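Local coordinates for protein endonuclease 2 (Arabidopsis thaliana, PDB 4CXP) that cuts RNA and single-stranded DNA, and double-stranded DNA less well, as a glycosylated, metal-dependent endonuclease of the nuclease type I family that yields 5'-phosphorylated products, at residues Cys66-Asn71 with Cys84-Ile89; Glu113-Val118 with Ala256-Ile261; His120-Ile125 with Asp207-Glu212; His126-Val131 with Tyr244-Gln249. One frame throughout, in Å; residues are numbered along the deposited sequence. Where two conformers were deposited one is given.

Contact 1. Residues Cys66-Asn71 with Cys84-Ile89; sequences CSYQYN and CVAGAI
The Tyr70 ring meets helix 85-96 with its edge. Ala86 CB and Gly87 N both lie near its plane, and Tyr70 CD2 is 4.2 Å from Ala86 CB. Asn71 OD1 also sits at this ring's edge, in the plane. The Tyr68 ring carries the backbone N of Tyr70 over one face, 3.6 Å above the plane and offset toward the rim. Tyr68 comes to the helix end-on, with its OH 3.5 Å from Ala86 CB. In both tyrosines CG is anti to the backbone N (chi1 163° in Tyr68, -177° in Tyr70), which carries the rings across to the first turn of the helix. There Cys84 is the N-cap. Tyr70 OH reaches on to Gly87, 3.9 Å from its CA. Disulfides to Cys218 and Cys74 tie down Cys66 and Cys84. Residues 67-71 probably belong to the substrate-binding surface, as in relatives, so this packing sets a likely binding loop against a buried helix start. No hydrogen bond crosses between the two segments. The buried Tyr68 hydroxyl is satisfied by Asp207 OD1 on helix 206-221. Against helix 85-96 it therefore acts as a packing atom beside a methyl group.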
# COMPACT_ATOMS: atom_id res chain seq x y z
N CYS A 66 5.75 15.72 10.20
CA CYS A 66 4.58 14.86 10.06
C CYS A 66 3.65 15.30 8.94
O CYS A 66 2.48 14.88 8.88
CB CYS A 66 3.83 14.78 11.39
SG CYS A 66 4.89 14.17 12.73
N SER A 67 4.20 16.04 7.99
CA SER A 67 3.41 16.60 6.91
C SER A 67 3.82 16.07 5.55
O SER A 67 4.97 15.70 5.31
CB SER A 67 3.47 18.11 6.96
OG SER A 67 4.70 18.54 6.51
N TYR A 68 2.84 16.07 4.66
CA TYR A 68 3.04 15.75 3.25
C TYR A 68 2.32 16.80 2.42
O TYR A 68 1.18 17.14 2.70
CB TYR A 68 2.48 14.37 2.91
CG TYR A 68 2.29 14.18 1.43
CD1 TYR A 68 3.37 13.96 0.59
CD2 TYR A 68 1.03 14.28 0.85
CE1 TYR A 68 3.21 13.84 -0.78
CE2 TYR A 68 0.86 14.14 -0.51
CZ TYR A 68 1.94 13.92 -1.33
OH TYR A 68 1.78 13.75 -2.69
N GLN A 69 3.00 17.30 1.40
CA GLN A 69 2.40 18.15 0.38
C GLN A 69 2.92 17.72 -0.98
O GLN A 69 4.13 17.60 -1.16
CB GLN A 69 2.73 19.63 0.61
CG GLN A 69 2.24 20.19 1.93
CD GLN A 69 2.56 21.65 2.14
OE1 GLN A 69 1.80 22.38 2.80
NE2 GLN A 69 3.68 22.09 1.60
N TYR A 70 2.01 17.50 -1.93
CA TYR A 70 2.40 17.04 -3.26
C TYR A 70 3.46 17.93 -3.89
O TYR A 70 4.50 17.46 -4.36
CB TYR A 70 1.18 16.95 -4.17
CG TYR A 70 1.47 16.40 -5.55
CD1 TYR A 70 1.95 17.21 -6.56
CD2 TYR A 70 1.28 15.06 -5.83
CE1 TYR A 70 2.23 16.71 -7.82
CE2 TYR A 70 1.55 14.55 -7.08
CZ TYR A 70 2.02 15.36 -8.07
OH TYR A 70 2.28 14.85 -9.33
N ASN A 71 3.21 19.22 -3.95
CA ASN A 71 4.15 20.07 -4.67
C ASN A 71 5.53 20.08 -4.03
O ASN A 71 6.54 20.12 -4.74
CB ASN A 71 3.60 21.48 -4.88
CG ASN A 71 2.44 21.51 -5.85
OD1 ASN A 71 2.37 20.71 -6.79
ND2 ASN A 71 1.53 22.45 -5.66
N CYS A 84 6.84 10.09 -7.70
CA CYS A 84 6.63 9.50 -6.39
C CYS A 84 5.35 8.65 -6.48
O CYS A 84 4.66 8.69 -7.49
CB CYS A 84 6.51 10.57 -5.30
SG CYS A 84 4.87 11.33 -5.12
N VAL A 85 5.02 7.92 -5.43
CA VAL A 85 3.87 7.02 -5.51
C VAL A 85 2.55 7.76 -5.76
O VAL A 85 1.68 7.21 -6.43
CB VAL A 85 3.84 6.07 -4.28
CG1 VAL A 85 3.54 6.78 -2.97
CG2 VAL A 85 2.89 4.92 -4.51
N ALA A 86 2.37 8.95 -5.20
CA ALA A 86 1.16 9.72 -5.50
C ALA A 86 1.08 10.08 -6.99
O ALA A 86 0.04 9.93 -7.62
CB ALA A 86 1.06 10.99 -4.64
N GLY A 87 2.17 10.60 -7.54
CA GLY A 87 2.23 10.92 -8.95
C GLY A 87 2.01 9.71 -9.84
O GLY A 87 1.36 9.80 -10.88
N ALA A 88 2.52 8.56 -9.43
CA ALA A 88 2.32 7.32 -10.17
C ALA A 88 0.85 6.93 -10.16
O ALA A 88 0.31 6.50 -11.18
CB ALA A 88 3.18 6.22 -9.61
N ILE A 89 0.19 7.06 -9.02
CA ILE A 89 -1.23 6.72 -8.97
C ILE A 89 -2.02 7.63 -9.92
O ILE A 89 -2.86 7.16 -10.66
CB ILE A 89 -1.75 6.75 -7.53
CG1 ILE A 89 -1.19 5.55 -6.76
CG2 ILE A 89 -3.27 6.76 -7.48
CD1 ILE A 89 -1.36 5.64 -5.26

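Contact 2. Residues Glu113-Val118 with Ala256-Ile261; sequences EALLFV and ATLNRI. With NAG (2-acetamido-2-deoxy-beta-D-glucopyranose), chain C.
Leu258 points from helix 233-262 toward helix 111-124 and meets Leu115 and Val118. This is apolar helix-helix packing in the mainly helical S1/P1 nuclease fold. The Leu115 and Leu258 side chains cross at about a right angle. Leu115 CD1 lies 4.0 Å from Leu258 CD2, and it is close to Leu258 CD1 as well. CG of Leu115 is anti to the backbone N (chi1 175°), which swings its CD1 branch to the partner helix although its CB is not aimed there. Val118 and Leu258 instead run alongside each other, pointing opposite ways. In the conformer described, Val118 CG1 is 4.1 Å from Leu258 CD2. That contact is less certain, because Val118 has two conformers. Leu258 CD2 thus sits against both partners. All three residues are buried, and Leu28 of helix 19-28 also packs on Leu115. Residues 256-261 belong to a propeptide removed in the mature form, yet here they are ordered as helix.

At the far end of 113-118, Glu113 extends to a sugar (NAG) of the glycan beside Asn110, an N-glycosylation site. Its OE2 accepts a hydrogen bond from NAG O6 at 2.7 Å and is also hydrogen-bonded to Tyr51 OH. With an alanine in place of Glu113, NAG O6 and the Tyr51 hydroxyl would probably both lose their shared carboxylate partner. The aliphatic part of the side chain touches the sugar too: Glu113 CG lies 3.3 Å from the NAG ring oxygen O5.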
# COMPACT_ATOMS: atom_id res chain seq x y z
N GLU A 113 -0.06 -3.32 -17.65
CA GLU A 113 0.91 -2.70 -16.75
C GLU A 113 0.25 -1.62 -15.92
O GLU A 113 0.50 -1.53 -14.72
CB GLU A 113 2.12 -2.13 -17.50
CG GLU A 113 2.99 -3.21 -18.10
CD GLU A 113 4.34 -2.73 -18.64
OE1 GLU A 113 4.58 -1.50 -18.73
OE2 GLU A 113 5.16 -3.61 -18.98
N ALA A 114 -0.61 -0.78 -16.50
CA ALA A 114 -1.22 0.28 -15.72
C ALA A 114 -2.05 -0.30 -14.57
O ALA A 114 -2.00 0.23 -13.45
CB ALA A 114 -2.08 1.18 -16.58
N LEU A 115 -2.80 -1.36 -14.83
CA LEU A 115 -3.58 -2.02 -13.78
C LEU A 115 -2.67 -2.54 -12.67
O LEU A 115 -2.96 -2.37 -11.48
CB LEU A 115 -4.42 -3.15 -14.38
CG LEU A 115 -5.19 -3.98 -13.36
CD1 LEU A 115 -6.20 -3.14 -12.55
CD2 LEU A 115 -5.86 -5.15 -14.06
N LEU A 116 -1.59 -3.21 -13.05
CA LEU A 116 -0.70 -3.80 -12.07
C LEU A 116 0.04 -2.74 -11.27
O LEU A 116 0.27 -2.91 -10.07
CB LEU A 116 0.26 -4.78 -12.75
CG LEU A 116 -0.40 -5.96 -13.47
CD1 LEU A 116 0.66 -6.87 -14.04
CD2 LEU A 116 -1.35 -6.74 -12.56
N PHE A 117 0.42 -1.65 -11.92
CA PHE A 117 1.04 -0.54 -11.22
C PHE A 117 0.06 0.13 -10.26
O PHE A 117 0.39 0.36 -9.11
CB PHE A 117 1.58 0.50 -12.21
CG PHE A 117 2.93 0.18 -12.81
CD1 PHE A 117 4.03 -0.12 -12.01
CD2 PHE A 117 3.13 0.27 -14.19
CE1 PHE A 117 5.28 -0.33 -12.57
CE2 PHE A 117 4.37 0.06 -14.75
CZ PHE A 117 5.45 -0.24 -13.94
N VAL A 118 -1.15 0.45 -10.71
CA VAL A 118 -2.02 1.15 -9.82
C VAL A 118 -2.40 0.25 -8.62
O VAL A 118 -2.53 0.75 -7.50
CB VAL A 118 -3.20 1.77 -10.59
CG1 VAL A 118 -4.29 0.75 -10.82
CG2 VAL A 118 -3.70 2.99 -9.87
N ALA A 256 -12.54 1.15 -4.87
CA ALA A 256 -13.32 2.32 -5.17
C ALA A 256 -12.75 3.08 -6.37
O ALA A 256 -13.49 3.62 -7.19
CB ALA A 256 -13.41 3.22 -3.97
N THR A 257 -11.43 3.13 -6.44
CA THR A 257 -10.75 3.80 -7.54
C THR A 257 -10.97 3.05 -8.86
O THR A 257 -11.32 3.68 -9.87
CB THR A 257 -9.27 3.99 -7.20
OG1 THR A 257 -9.15 4.74 -6.00
CG2 THR A 257 -8.55 4.69 -8.30
N LEU A 258 -10.79 1.74 -8.87
CA LEU A 258 -11.05 0.96 -10.07
C LEU A 258 -12.51 1.07 -10.50
O LEU A 258 -12.82 1.15 -11.69
CB LEU A 258 -10.64 -0.50 -9.90
CG LEU A 258 -9.14 -0.74 -9.67
CD1 LEU A 258 -8.87 -2.22 -9.45
CD2 LEU A 258 -8.28 -0.21 -10.81
N ASN A 259 -13.43 1.07 -9.53
CA ASN A 259 -14.83 1.22 -9.87
C ASN A 259 -15.11 2.56 -10.56
O ASN A 259 -15.84 2.62 -11.54
CB ASN A 259 -15.71 1.06 -8.63
CG ASN A 259 -15.81 -0.38 -8.17
OD1 ASN A 259 -15.49 -1.31 -8.91
ND2 ASN A 259 -16.26 -0.58 -6.95
N ARG A 260 -14.51 3.63 -10.06
CA ARG A 260 -14.66 4.93 -10.71
C ARG A 260 -14.04 4.93 -12.10
O ARG A 260 -14.63 5.47 -13.03
CB ARG A 260 -14.03 6.02 -9.86
CG ARG A 260 -14.87 6.46 -8.69
CD ARG A 260 -14.33 7.68 -7.96
NE ARG A 260 -13.04 7.44 -7.31
CZ ARG A 260 -12.85 7.00 -6.08
NH1 ARG A 260 -13.88 6.78 -5.26
NH2 ARG A 260 -11.61 6.83 -5.65
N ILE A 261 -12.84 4.38 -12.23
CA ILE A 261 -12.12 4.37 -13.51
C ILE A 261 -12.90 3.66 -14.59
O ILE A 261 -13.02 4.15 -15.71
CB ILE A 261 -10.75 3.66 -13.35
CG1 ILE A 261 -9.78 4.54 -12.58
CG2 ILE A 261 -10.15 3.29 -14.70
CD1 ILE A 261 -8.55 3.78 -12.11
C1 NAG C . 1.90 -5.52 -21.46
C2 NAG C . 2.33 -6.42 -22.59
C3 NAG C . 2.49 -7.85 -22.09
C4 NAG C . 3.42 -7.91 -20.89
C5 NAG C . 2.90 -6.95 -19.82
C6 NAG C . 3.81 -6.88 -18.59
C7 NAG C . 1.72 -5.78 -24.93
C8 NAG C . 3.12 -5.34 -25.20
N2 NAG C . 1.41 -6.28 -23.73
O3 NAG C . 2.93 -8.69 -23.14
O4 NAG C . 3.38 -9.21 -20.36
O5 NAG C . 2.79 -5.67 -20.36
O6 NAG C . 5.04 -6.28 -18.91
O7 NAG C . 0.89 -5.70 -25.86

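Contact 3. Residues His120-Ile125 with Asp207-Glu212; sequences HFMGDI and DIYASE. With ZN (zinc ion), chain E; ZN (zinc ion), chain G.
Ile125 and Tyr209 form the close-packed heart of this contact, together with Ala210 and Met122. Ile125 CG2 is 4.2 Å from Tyr209 CB and lies at the edge of the tyrosine ring, near its plane. The other branch of Ile125 goes to Ala210, where CD1 comes within 4.1 Å of Ala210 CB. CG1 is anti to the backbone N (chi1 -158°), and this splits the two branches between the two partners. Met122 bends at chi2 and chi3 to bring its sulfur to the same ring. Met122 SD is 3.7 Å from Tyr209 CE2 and 4.7 Å from the ring centroid. The approach is oblique, 66° off the ring normal. In the conformer described this is a Met-aromatic contact; it is less certain because Met122 has two conformers.

Residues 120-124 belong to helix 111-124, which carries zinc ligands of the S1/P1 nuclease site. On the side turned from Tyr209, His120 NE2 binds one zinc ion at 2.2 Å. Asp124 bridges two: its OD2 binds the same zinc as His120, and its OD1 binds the second at 2.1 Å. Asp45 and His58 complete the protein ligands of the first zinc, Trp1 and His6 those of the second. Helix 206-221 has a looser outer side. Ile208 is exposed there, its side chain leading away from 120-125, and Ser211 is partly exposed.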
# COMPACT_ATOMS: atom_id res chain seq x y z
N HIS A 120 -0.55 -2.14 -7.17
CA HIS A 120 0.59 -2.17 -6.26
C HIS A 120 0.78 -0.82 -5.56
O HIS A 120 0.98 -0.77 -4.35
CB HIS A 120 1.87 -2.53 -7.03
CG HIS A 120 3.06 -2.69 -6.16
ND1 HIS A 120 3.41 -3.89 -5.60
CD2 HIS A 120 4.00 -1.80 -5.77
CE1 HIS A 120 4.50 -3.72 -4.88
NE2 HIS A 120 4.89 -2.47 -4.97
N PHE A 121 0.74 0.26 -6.32
CA PHE A 121 1.00 1.58 -5.75
C PHE A 121 -0.11 2.04 -4.80
O PHE A 121 0.19 2.70 -3.80
CB PHE A 121 1.25 2.61 -6.86
CG PHE A 121 2.51 2.36 -7.65
CD1 PHE A 121 3.65 1.86 -7.06
CD2 PHE A 121 2.56 2.66 -9.00
CE1 PHE A 121 4.80 1.64 -7.80
CE2 PHE A 121 3.71 2.45 -9.74
CZ PHE A 121 4.82 1.93 -9.14
N MET A 122 -1.36 1.69 -5.06
CA MET A 122 -2.41 1.96 -4.09
C MET A 122 -2.09 1.25 -2.77
O MET A 122 -2.37 1.77 -1.69
CB MET A 122 -3.77 1.54 -4.60
CG MET A 122 -4.90 1.97 -3.68
SD MET A 122 -5.08 3.76 -3.54
CE MET A 122 -5.89 4.10 -5.10
N GLY A 123 -1.50 0.06 -2.83
CA GLY A 123 -1.01 -0.57 -1.64
C GLY A 123 0.14 0.16 -0.99
O GLY A 123 0.10 0.47 0.20
N ASP A 124 1.18 0.46 -1.75
CA ASP A 124 2.37 1.08 -1.18
C ASP A 124 2.06 2.43 -0.54
O ASP A 124 2.65 2.74 0.49
CB ASP A 124 3.49 1.20 -2.22
CG ASP A 124 4.38 -0.03 -2.30
OD1 ASP A 124 4.13 -0.97 -1.53
OD2 ASP A 124 5.30 -0.00 -3.13
N ILE A 125 1.17 3.24 -1.11
CA ILE A 125 0.88 4.54 -0.53
C ILE A 125 0.20 4.42 0.82
O ILE A 125 0.10 5.42 1.53
CB ILE A 125 0.11 5.45 -1.51
CG1 ILE A 125 0.29 6.92 -1.15
CG2 ILE A 125 -1.36 5.04 -1.60
CD1 ILE A 125 -0.20 7.85 -2.24
N ASP A 207 -3.22 11.93 -2.43
CA ASP A 207 -2.62 12.83 -1.47
C ASP A 207 -3.28 12.70 -0.09
O ASP A 207 -2.63 12.91 0.94
CB ASP A 207 -2.66 14.27 -1.99
CG ASP A 207 -1.83 14.44 -3.27
OD1 ASP A 207 -0.82 13.74 -3.44
OD2 ASP A 207 -2.21 15.26 -4.14
N ILE A 208 -4.56 12.35 -0.07
CA ILE A 208 -5.27 12.08 1.18
C ILE A 208 -4.58 10.93 1.93
O ILE A 208 -4.35 10.97 3.14
CB ILE A 208 -6.76 11.72 0.88
CG1 ILE A 208 -7.48 12.89 0.19
CG2 ILE A 208 -7.48 11.28 2.15
CD1 ILE A 208 -7.49 14.18 0.98
N TYR A 209 -4.28 9.88 1.18
CA TYR A 209 -3.76 8.66 1.74
C TYR A 209 -2.33 8.84 2.23
O TYR A 209 -1.94 8.34 3.28
CB TYR A 209 -3.85 7.51 0.73
CG TYR A 209 -5.15 7.45 -0.06
CD1 TYR A 209 -6.34 7.94 0.45
CD2 TYR A 209 -5.17 6.90 -1.32
CE1 TYR A 209 -7.51 7.93 -0.28
CE2 TYR A 209 -6.35 6.86 -2.06
CZ TYR A 209 -7.51 7.38 -1.52
OH TYR A 209 -8.69 7.35 -2.24
N ALA A 210 -1.55 9.59 1.46
CA ALA A 210 -0.19 9.90 1.85
C ALA A 210 -0.13 10.75 3.11
O ALA A 210 0.71 10.53 3.97
CB ALA A 210 0.55 10.57 0.71
N SER A 211 -1.02 11.73 3.22
CA SER A 211 -1.04 12.58 4.42
C SER A 211 -1.37 11.80 5.67
O SER A 211 -0.76 12.01 6.71
CB SER A 211 -2.00 13.75 4.21
OG SER A 211 -1.45 14.69 3.34
N GLU A 212 -2.31 10.85 5.57
CA GLU A 212 -2.58 9.93 6.68
C GLU A 212 -1.35 9.12 7.02
O GLU A 212 -1.08 8.82 8.18
CB GLU A 212 -3.69 8.93 6.30
CG GLU A 212 -5.08 9.51 6.05
CD GLU A 212 -6.01 8.56 5.31
OE1 GLU A 212 -5.52 7.56 4.75
OE2 GLU A 212 -7.25 8.82 5.30
ZN ZN E . 6.59 -1.53 -3.95
ZN ZN G . 4.84 -2.89 -1.18

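Contact 4. Residues His126-Val131 with Tyr244-Gln249; sequences HQPLHV and YQRLAQ. With ZN (zinc ion), chain F; NAG (2-acetamido-2-deoxy-beta-D-glucopyranose), chain D.
Arg246 starts with CG anti to its carbonyl carbon (chi1 -62°), then bends at chi2 and chi3, which turns NE toward His126 O and one guanidinium face to His126 CD2. Arg246 NE donates to His126 O at 2.8 Å, a nearly straight bond of 165° at the hydrogen. His126 CD2 lies over the centre of that guanidinium face, 3.7 Å above it. The ring and guanidinium planes are 48° apart. Gln249 CB packs on the same ring, 3.6 Å from His126 CD2, while the ring nitrogens bond to Met122 O and Arg253. Gln249 OE1 accepts from Arg246 NH1 at 2.9 Å and from Gln245 NE2, the two arriving on opposite faces of its amide. NH1 also forms a salt bridge with Glu212. A water accepts from Arg246 NH2 and donates weakly to Gln127 O. A leucine replacing Arg246 would probably leave His126 O without its donor and Glu212 with only Arg253 of its two arginines. Further along the loop, His130 NE2 binds a zinc ion at 2.1 Å, with His154 and Asp158. The arginine's bonds thus fasten a zinc-binding loop to helix 233-262, and Glu212 is likely to offset its buried charge.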
# COMPACT_ATOMS: atom_id res chain seq x y z
N HIS A 126 -0.27 3.23 1.18
CA HIS A 126 -0.85 2.97 2.49
C HIS A 126 0.12 2.42 3.52
O HIS A 126 -0.23 2.33 4.69
CB HIS A 126 -2.08 2.05 2.37
CG HIS A 126 -3.30 2.77 1.89
ND1 HIS A 126 -3.59 3.00 0.57
CD2 HIS A 126 -4.26 3.40 2.59
CE1 HIS A 126 -4.68 3.74 0.49
NE2 HIS A 126 -5.12 4.00 1.70
N GLN A 127 1.33 2.06 3.12
CA GLN A 127 2.33 1.61 4.08
C GLN A 127 2.92 2.88 4.70
O GLN A 127 3.49 3.70 3.98
CB GLN A 127 3.40 0.77 3.34
CG GLN A 127 4.12 -0.30 4.16
CD GLN A 127 5.16 0.24 5.12
OE1 GLN A 127 4.84 1.05 6.00
NE2 GLN A 127 6.39 -0.22 5.00
N PRO A 128 2.75 3.12 6.02
CA PRO A 128 3.21 4.39 6.58
C PRO A 128 4.65 4.75 6.22
O PRO A 128 4.94 5.92 5.94
CB PRO A 128 3.01 4.19 8.08
CG PRO A 128 1.82 3.26 8.14
CD PRO A 128 2.06 2.29 7.02
N LEU A 129 5.55 3.78 6.26
CA LEU A 129 6.95 4.07 5.98
C LEU A 129 7.30 4.17 4.50
O LEU A 129 8.43 4.41 4.17
CB LEU A 129 7.88 3.13 6.73
CG LEU A 129 7.89 3.32 8.24
CD1 LEU A 129 8.79 2.30 8.90
CD2 LEU A 129 8.32 4.70 8.64
N HIS A 130 6.30 4.06 3.62
CA HIS A 130 6.44 4.49 2.23
C HIS A 130 6.14 5.97 2.03
O HIS A 130 6.29 6.45 0.92
CB HIS A 130 5.58 3.63 1.29
CG HIS A 130 6.23 2.33 0.95
ND1 HIS A 130 6.54 1.97 -0.34
CD2 HIS A 130 6.71 1.33 1.73
CE1 HIS A 130 7.17 0.82 -0.34
NE2 HIS A 130 7.29 0.40 0.91
N VAL A 131 5.74 6.68 3.09
CA VAL A 131 5.54 8.14 3.04
C VAL A 131 6.21 8.65 4.31
O VAL A 131 5.57 8.87 5.36
CB VAL A 131 4.06 8.56 2.98
CG1 VAL A 131 3.95 10.07 2.82
CG2 VAL A 131 3.34 7.83 1.86
N TYR A 244 -3.71 -3.32 10.29
CA TYR A 244 -5.03 -3.73 9.82
C TYR A 244 -5.77 -2.58 9.13
O TYR A 244 -6.35 -2.76 8.06
CB TYR A 244 -5.87 -4.24 10.98
CG TYR A 244 -5.50 -5.55 11.62
CD1 TYR A 244 -4.79 -6.56 10.98
CD2 TYR A 244 -5.94 -5.81 12.91
CE1 TYR A 244 -4.55 -7.77 11.60
CE2 TYR A 244 -5.72 -7.03 13.54
CZ TYR A 244 -5.03 -8.00 12.87
OH TYR A 244 -4.82 -9.25 13.45
N GLN A 245 -5.77 -1.42 9.77
CA GLN A 245 -6.44 -0.24 9.22
C GLN A 245 -5.91 0.09 7.83
O GLN A 245 -6.68 0.34 6.91
CB GLN A 245 -6.23 0.94 10.15
CG GLN A 245 -6.92 2.24 9.71
CD GLN A 245 -6.20 3.44 10.26
OE1 GLN A 245 -6.16 3.65 11.46
NE2 GLN A 245 -5.57 4.19 9.37
N ARG A 246 -4.59 0.13 7.68
CA ARG A 246 -4.00 0.53 6.42
C ARG A 246 -4.21 -0.49 5.32
O ARG A 246 -4.42 -0.12 4.16
CB ARG A 246 -2.51 0.82 6.59
CG ARG A 246 -2.17 1.98 7.52
CD ARG A 246 -2.84 3.30 7.16
NE ARG A 246 -2.20 3.91 6.01
CZ ARG A 246 -2.62 5.04 5.44
NH1 ARG A 246 -3.82 5.52 5.73
NH2 ARG A 246 -1.83 5.67 4.60
N LEU A 247 -4.20 -1.78 5.66
CA LEU A 247 -4.51 -2.82 4.69
C LEU A 247 -5.97 -2.73 4.23
O LEU A 247 -6.27 -2.83 3.04
CB LEU A 247 -4.21 -4.20 5.25
CG LEU A 247 -2.74 -4.50 5.57
CD1 LEU A 247 -2.63 -5.84 6.29
CD2 LEU A 247 -1.85 -4.47 4.35
N ALA A 248 -6.87 -2.53 5.18
CA ALA A 248 -8.29 -2.40 4.86
C ALA A 248 -8.54 -1.15 4.01
O ALA A 248 -9.26 -1.20 3.02
CB ALA A 248 -9.10 -2.38 6.12
N GLN A 249 -7.94 -0.02 4.40
CA GLN A 249 -8.06 1.20 3.63
C GLN A 249 -7.54 0.98 2.21
O GLN A 249 -8.17 1.41 1.24
CB GLN A 249 -7.29 2.33 4.29
CG GLN A 249 -8.01 2.96 5.46
CD GLN A 249 -7.18 4.01 6.17
OE1 GLN A 249 -6.00 3.79 6.45
NE2 GLN A 249 -7.77 5.14 6.47
ZN ZN F . 8.64 -1.17 1.40
C1 NAG D . -11.81 -6.81 14.04
C2 NAG D . -10.33 -6.90 14.41
C3 NAG D . -10.19 -7.49 15.81
C4 NAG D . -11.01 -6.67 16.80
C5 NAG D . -12.44 -6.53 16.31
C6 NAG D . -13.30 -5.63 17.19
C7 NAG D . -9.06 -7.15 12.36
C8 NAG D . -8.33 -8.06 11.42
N2 NAG D . -9.60 -7.69 13.44
O3 NAG D . -8.82 -7.51 16.17
O4 NAG D . -10.97 -7.33 18.05
O5 NAG D . -12.44 -5.98 15.00
O6 NAG D . -12.73 -4.34 17.27
O7 NAG D . -9.20 -5.95 12.08
O HOH W 1 1.10 5.49 4.01
O HOH W 2 10.39 -1.02 0.27

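Contacts 3 and 4 lie nearest the zinc cluster, with centres about 7 Å apart, and between them they supply ligands to all three zinc ions. Their first segments, 120-125 and 126-131, are consecutive in the chain. Arg246 NH2 also reaches Tyr209 O, 3.0 Å away, probably a hydrogen bond, which adds to the Glu212 salt bridge in joining helices 233-262 and 206-221. Contact 1 is centred about 8 Å from contact 3, and helix 206-221 touches it through Asp207; Tyr70 CD2 is 3.4 Å from Asp207 OD1. Contact 2 shares helix 111-124 with contact 3 but is centred about 13 Å from it. It stands about 18 Å from contacts 1 and 4, centre to centre.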